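Local coordinates for uncharacterized protein (Bacteroides ovatus CL02T12C04, PDB 6PTM), which probably acts as a family GH42 exo-carrageenase, a glycoside hydrolase that cuts carrageenan chains from their ends, at residues K562-F567 with S593-G598; E611-V616 with A683-N688. One frame throughout, in Å; residues are numbered along the deposited sequence.

Interaction 1. Residues K562-F567 with S593-G598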
loop_
_atom_site.group_PDB
_atom_site.type_symbol
_atom_site.label_atom_id
_atom_site.label_comp_id
_atom_site.label_asym_id
_atom_site.label_seq_id
_atom_site.Cartn_x
_atom_site.Cartn_y
_atom_site.Cartn_z
ATOM N N LYS A 562 -9.328 10.274 12.718
ATOM C CA LYS A 562 -10.316 9.589 11.855
ATOM C C LYS A 562 -11.636 9.498 12.637
ATOM O O LYS A 562 -11.865 8.534 13.379
ATOM C CB LYS A 562 -9.779 8.209 11.463
ATOM C CG LYS A 562 -8.430 8.170 10.753
ATOM C CD LYS A 562 -8.064 6.748 10.365
ATOM C CE LYS A 562 -6.613 6.487 9.983
ATOM N NZ LYS A 562 -6.142 7.347 8.880
ATOM N N PRO A 563 -12.525 10.515 12.572
ATOM C CA PRO A 563 -13.624 10.583 13.536
ATOM C C PRO A 563 -14.816 9.660 13.250
ATOM O O PRO A 563 -15.746 9.593 14.044
ATOM C CB PRO A 563 -14.058 12.047 13.412
ATOM C CG PRO A 563 -13.787 12.370 11.952
ATOM C CD PRO A 563 -12.451 11.699 11.706
ATOM N N LEU A 564 -14.836 9.057 12.078
ATOM C CA LEU A 564 -15.871 8.080 11.713
ATOM C C LEU A 564 -15.143 6.778 11.410
ATOM O O LEU A 564 -14.174 6.787 10.560
ATOM C CB LEU A 564 -16.683 8.595 10.527
ATOM C CG LEU A 564 -17.496 9.861 10.793
ATOM C CD1 LEU A 564 -18.066 10.397 9.493
ATOM C CD2 LEU A 564 -18.614 9.598 11.795
ATOM N N ARG A 565 -15.567 5.716 12.088
ATOM C CA ARG A 565 -14.999 4.358 11.889
ATOM C C ARG A 565 -16.069 3.437 11.326
ATOM O O ARG A 565 -17.121 3.259 11.969
ATOM C CB ARG A 565 -14.445 3.823 13.206
ATOM C CG ARG A 565 -13.352 4.692 13.793
ATOM C CD ARG A 565 -12.257 5.065 12.801
ATOM N NE ARG A 565 -11.205 5.741 13.546
ATOM C CZ ARG A 565 -10.168 5.133 14.119
ATOM N NH1 ARG A 565 -9.960 3.827 13.992
ATOM N NH2 ARG A 565 -9.267 5.861 14.737
ATOM N N ILE A 566 -15.790 2.843 10.177
ATOM C CA ILE A 566 -16.691 1.839 9.565
ATOM C C ILE A 566 -16.385 0.521 10.240
ATOM O O ILE A 566 -15.224 0.106 10.152
ATOM C CB ILE A 566 -16.464 1.790 8.054
ATOM C CG1 ILE A 566 -16.853 3.117 7.415
ATOM C CG2 ILE A 566 -17.181 0.632 7.400
ATOM C CD1 ILE A 566 -16.403 3.203 6.010
ATOM N N PHE A 567 -17.391 -0.144 10.804
ATOM C CA PHE A 567 -17.201 -1.469 11.446
ATOM C C PHE A 567 -16.889 -2.549 10.410
ATOM O O PHE A 567 -17.579 -2.659 9.389
ATOM C CB PHE A 567 -18.397 -1.901 12.285
ATOM C CG PHE A 567 -18.012 -2.987 13.249
ATOM C CD1 PHE A 567 -18.284 -4.311 12.967
ATOM C CD2 PHE A 567 -17.270 -2.680 14.377
ATOM C CE1 PHE A 567 -17.878 -5.301 13.850
ATOM C CE2 PHE A 567 -16.812 -3.678 15.224
ATOM C CZ PHE A 567 -17.149 -4.981 14.972
ATOM N N SER A 593 -15.918 14.382 2.361
ATOM C CA SER A 593 -16.521 15.416 3.249
ATOM C C SER A 593 -15.440 16.142 4.059
ATOM O O SER A 593 -15.807 16.771 5.058
ATOM C CB SER A 593 -17.567 14.802 4.163
ATOM O OG SER A 593 -18.589 14.180 3.413
ATOM N N GLY A 594 -14.148 15.999 3.716
ATOM C CA GLY A 594 -13.052 16.687 4.405
ATOM C C GLY A 594 -12.509 15.950 5.628
ATOM O O GLY A 594 -11.613 16.498 6.300
ATOM N N LEU A 595 -13.029 14.768 5.934
ATOM C CA LEU A 595 -12.676 13.978 7.144
ATOM C C LEU A 595 -11.935 12.716 6.736
ATOM O O LEU A 595 -12.334 12.028 5.801
ATOM C CB LEU A 595 -13.955 13.573 7.864
ATOM C CG LEU A 595 -14.792 14.707 8.448
ATOM C CD1 LEU A 595 -16.068 14.133 9.032
ATOM C CD2 LEU A 595 -13.987 15.499 9.476
ATOM N N PRO A 596 -10.849 12.355 7.443
ATOM C CA PRO A 596 -10.247 11.039 7.286
ATOM C C PRO A 596 -11.278 10.024 7.750
ATOM O O PRO A 596 -11.767 10.166 8.863
ATOM C CB PRO A 596 -8.992 11.084 8.176
ATOM C CG PRO A 596 -8.773 12.546 8.473
ATOM C CD PRO A 596 -10.143 13.190 8.425
ATOM N N ILE A 597 -11.548 9.006 6.929
ATOM C CA ILE A 597 -12.487 7.909 7.276
ATOM C C ILE A 597 -11.673 6.670 7.660
ATOM O O ILE A 597 -10.793 6.289 6.889
ATOM C CB ILE A 597 -13.462 7.621 6.123
ATOM C CG1 ILE A 597 -14.208 8.898 5.718
ATOM C CG2 ILE A 597 -14.416 6.500 6.488
ATOM C CD1 ILE A 597 -14.956 9.563 6.843
ATOM N N GLY A 598 -11.957 6.075 8.827
ATOM C CA GLY A 598 -11.226 4.884 9.275
ATOM C C GLY A 598 -12.129 3.732 9.526
ATOM O O GLY A 598 -13.315 3.774 9.082
HETATM O O HOH W 1 -8.386 7.736 7.146
#
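Leu564 and Ile566 grip Gly598 across neighbouring parallel strands joined by a beta-alpha-beta connection, the intervening chain being mostly helical; strand 597-600 borders a five-stranded parallel sheet. Two nearly straight backbone hydrogen bonds hold the pair through a single residue: Gly598 N gives to Leu564 O at 2.9 Å, and Gly598 O receives Ile566 N at 2.9 Å. Pro596 O, buried without a hydrogen-bond partner, is met by Lys562 CA at 3.4 Å in a weaker CA-H...O contact.

The apolar contacts gather beside this pairing. Leu564 and Ile597 run side by side, CD1 to CD1 at 4.2 Å, while Ile566 CD1 comes against Ile597 CG2 at 3.9 Å. Pro563 CG packs against both methyls of Leu595, nearest CD2 at 4.0 Å. Helix 674-687 covers Leu564 through Ala681 and Val685, and Leu595 through Leu682.

The polar side chains lie over Gly598. A bend at chi2 (-49°) turns the Arg565 chain back along its own segment, where NE, its guanidinium edge-on, reaches Lys562 O at 2.9 Å with an N-H...O angle of 160°; NH1 is bonded to Phe599 O. Arg565 CD and Lys562 CD both rest on the glycine backbone, where a beta carbon would collide with each. An alanine in place of Arg565 has no guanidinium, and would probably leave Lys562 O and Phe599 O without these donors and open a gap above Gly598. Lys562 itself runs extended until a last turn at chi4 (-56°) sets NZ beside a water, which accepts from the ammonium and donates to Ile597 O at 2.8 Å.

Interaction 2. Residues E611-V616 with A683-N688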
loop_
_atom_site.group_PDB
_atom_site.type_symbol
_atom_site.label_atom_id
_atom_site.label_comp_id
_atom_site.label_asym_id
_atom_site.label_seq_id
_atom_site.Cartn_x
_atom_site.Cartn_y
_atom_site.Cartn_z
ATOM N N GLU A 611 -10.509 7.282 19.621
ATOM C CA GLU A 611 -10.374 8.688 19.162
ATOM C C GLU A 611 -11.263 8.845 17.924
ATOM O O GLU A 611 -10.741 9.052 16.788
ATOM C CB GLU A 611 -8.889 8.988 18.944
ATOM C CG GLU A 611 -8.073 9.077 20.226
ATOM C CD GLU A 611 -6.561 9.216 20.052
ATOM O OE1 GLU A 611 -6.069 9.170 18.923
ATOM O OE2 GLU A 611 -5.863 9.345 21.063
ATOM N N TRP A 612 -12.567 8.750 18.135
ATOM C CA TRP A 612 -13.595 8.963 17.103
ATOM C C TRP A 612 -14.928 9.336 17.752
ATOM O O TRP A 612 -15.068 9.209 18.986
ATOM C CB TRP A 612 -13.722 7.713 16.232
ATOM C CG TRP A 612 -14.010 6.484 17.033
ATOM C CD1 TRP A 612 -15.198 6.112 17.579
ATOM C CD2 TRP A 612 -13.086 5.433 17.331
ATOM N NE1 TRP A 612 -15.073 4.903 18.205
ATOM C CE2 TRP A 612 -13.789 4.461 18.064
ATOM C CE3 TRP A 612 -11.734 5.226 17.043
ATOM C CZ2 TRP A 612 -13.195 3.286 18.497
ATOM C CZ3 TRP A 612 -11.145 4.059 17.462
ATOM C CH2 TRP A 612 -11.864 3.121 18.204
ATOM N N ASP A 613 -15.866 9.799 16.933
ATOM C CA ASP A 613 -17.169 10.340 17.398
ATOM C C ASP A 613 -18.238 9.283 17.126
ATOM O O ASP A 613 -19.271 9.274 17.787
ATOM C CB ASP A 613 -17.490 11.654 16.677
ATOM C CG ASP A 613 -16.433 12.721 16.784
ATOM O OD1 ASP A 613 -15.856 12.807 17.862
ATOM O OD2 ASP A 613 -16.187 13.463 15.754
ATOM N N ALA A 614 -18.045 8.415 16.135
ATOM C CA ALA A 614 -19.067 7.402 15.839
ATOM C C ALA A 614 -18.478 6.210 15.098
ATOM O O ALA A 614 -17.520 6.412 14.335
ATOM C CB ALA A 614 -20.194 8.023 15.036
ATOM N N ILE A 615 -19.093 5.045 15.330
ATOM C CA ILE A 615 -18.930 3.823 14.505
ATOM C C ILE A 615 -20.174 3.691 13.617
ATOM O O ILE A 615 -21.326 3.790 14.119
ATOM C CB ILE A 615 -18.678 2.614 15.425
ATOM C CG1 ILE A 615 -17.348 2.769 16.178
ATOM C CG2 ILE A 615 -18.785 1.295 14.663
ATOM C CD1 ILE A 615 -17.124 1.713 17.273
ATOM N N VAL A 616 -19.963 3.401 12.339
ATOM C CA VAL A 616 -21.084 3.109 11.417
ATOM C C VAL A 616 -21.052 1.610 11.152
ATOM O O VAL A 616 -19.962 1.070 10.984
ATOM C CB VAL A 616 -21.054 3.984 10.151
ATOM C CG1 VAL A 616 -21.001 5.452 10.514
ATOM C CG2 VAL A 616 -19.927 3.636 9.207
ATOM N N ALA A 683 -23.542 14.467 11.562
ATOM C CA ALA A 683 -24.139 15.158 12.732
ATOM C C ALA A 683 -23.314 14.832 13.985
ATOM O O ALA A 683 -23.062 15.735 14.821
ATOM C CB ALA A 683 -25.591 14.754 12.885
ATOM N N ALA A 684 -22.905 13.565 14.132
ATOM C CA ALA A 684 -22.138 13.083 15.301
ATOM C C ALA A 684 -20.809 13.828 15.303
ATOM O O ALA A 684 -20.271 14.144 16.382
ATOM C CB ALA A 684 -21.952 11.577 15.262
ATOM N N VAL A 685 -20.264 14.114 14.125
ATOM C CA VAL A 685 -18.954 14.808 14.111
ATOM C C VAL A 685 -19.190 16.289 14.460
ATOM O O VAL A 685 -18.404 16.846 15.262
ATOM C CB VAL A 685 -18.232 14.590 12.777
ATOM C CG1 VAL A 685 -16.936 15.394 12.736
ATOM C CG2 VAL A 685 -17.975 13.114 12.522
ATOM N N LYS A 686 -20.232 16.902 13.896
ATOM C CA LYS A 686 -20.612 18.323 14.178
ATOM C C LYS A 686 -20.854 18.468 15.693
ATOM O O LYS A 686 -20.282 19.404 16.277
ATOM C CB LYS A 686 -21.818 18.772 13.330
ATOM C CG LYS A 686 -21.984 20.288 13.124
ATOM C CD LYS A 686 -23.258 20.728 12.382
ATOM N N SER A 687 -21.540 17.522 16.336
ATOM C CA SER A 687 -21.838 17.579 17.790
ATOM C C SER A 687 -20.550 17.617 18.593
ATOM O O SER A 687 -20.568 18.236 19.633
ATOM C CB SER A 687 -22.655 16.430 18.257
ATOM O OG SER A 687 -23.905 16.496 17.640
ATOM N N ASN A 688 -19.470 16.985 18.135
ATOM C CA ASN A 688 -18.177 17.035 18.864
ATOM C C ASN A 688 -17.263 18.084 18.218
ATOM O O ASN A 688 -16.031 18.029 18.469
ATOM C CB ASN A 688 -17.535 15.643 18.957
ATOM C CG ASN A 688 -16.402 15.621 19.952
ATOM O OD1 ASN A 688 -16.439 16.328 20.946
ATOM N ND2 ASN A 688 -15.364 14.863 19.672
#
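The backbones approach most closely at Asp613 and Val685, with CA atoms 5.8 Å apart, where the C-terminal turn of helix 674-687 packs beside the entry to strand 614-617, a helix-on-sheet contact of the parallel alpha/beta domain. Asp613 carries most of it. Its CB lies 3.7 Å from Ala684 O, and its carboxylate reaches over the last helical turn. There OD2 sits 3.5 Å from Val685 CA and also touches both valine methyls, the two side chains crossing at about a right angle.

The other oxygen makes the polar bond. Asn688 ND2 donates to Asp613 OD1 at 2.8 Å, with an N-H...O angle of 153°, arriving on the syn side but well out of the carboxylate plane; the amide and carboxylate planes stand 88° apart. With its CG anti to the backbone N (chi1 -167°), Asn688 extends its amide from the C-terminal end of the helix toward the aspartate. Arg561 NH2 forms a salt bridge to the same OD1, which is thus gripped by two donors. The carbonyl end of the helix would be expected to disfavour a carboxylate here, and Arg561 and Asn688 probably offset that cost.

Deeper in, Val685 also touches Leu564 of the adjoining strand. On the strand itself the packing is small and apolar: Ala614 CB meets Ala684 CB at 4.0 Å.

Both contacts involve one parallel sheet, their centres about 9 Å apart, because strands 564-567 and 614-617 are neighbours in it: Phe567 N lies 2.8 Å from Val616 O, and Arg565 CZ packs on Trp612 CE3. Interaction 1 is a buried strand-to-strand pairing, carried by backbone bonds between strands and aliphatic packing beside them. Interaction 2 is smaller and only partly buried; it sets a helix end on the sheet, with one side-chain bond near the surface and two alanines beneath. Helix 674-687 serves both, covering the apolar side of interaction 1 and supplying one partner of interaction 2.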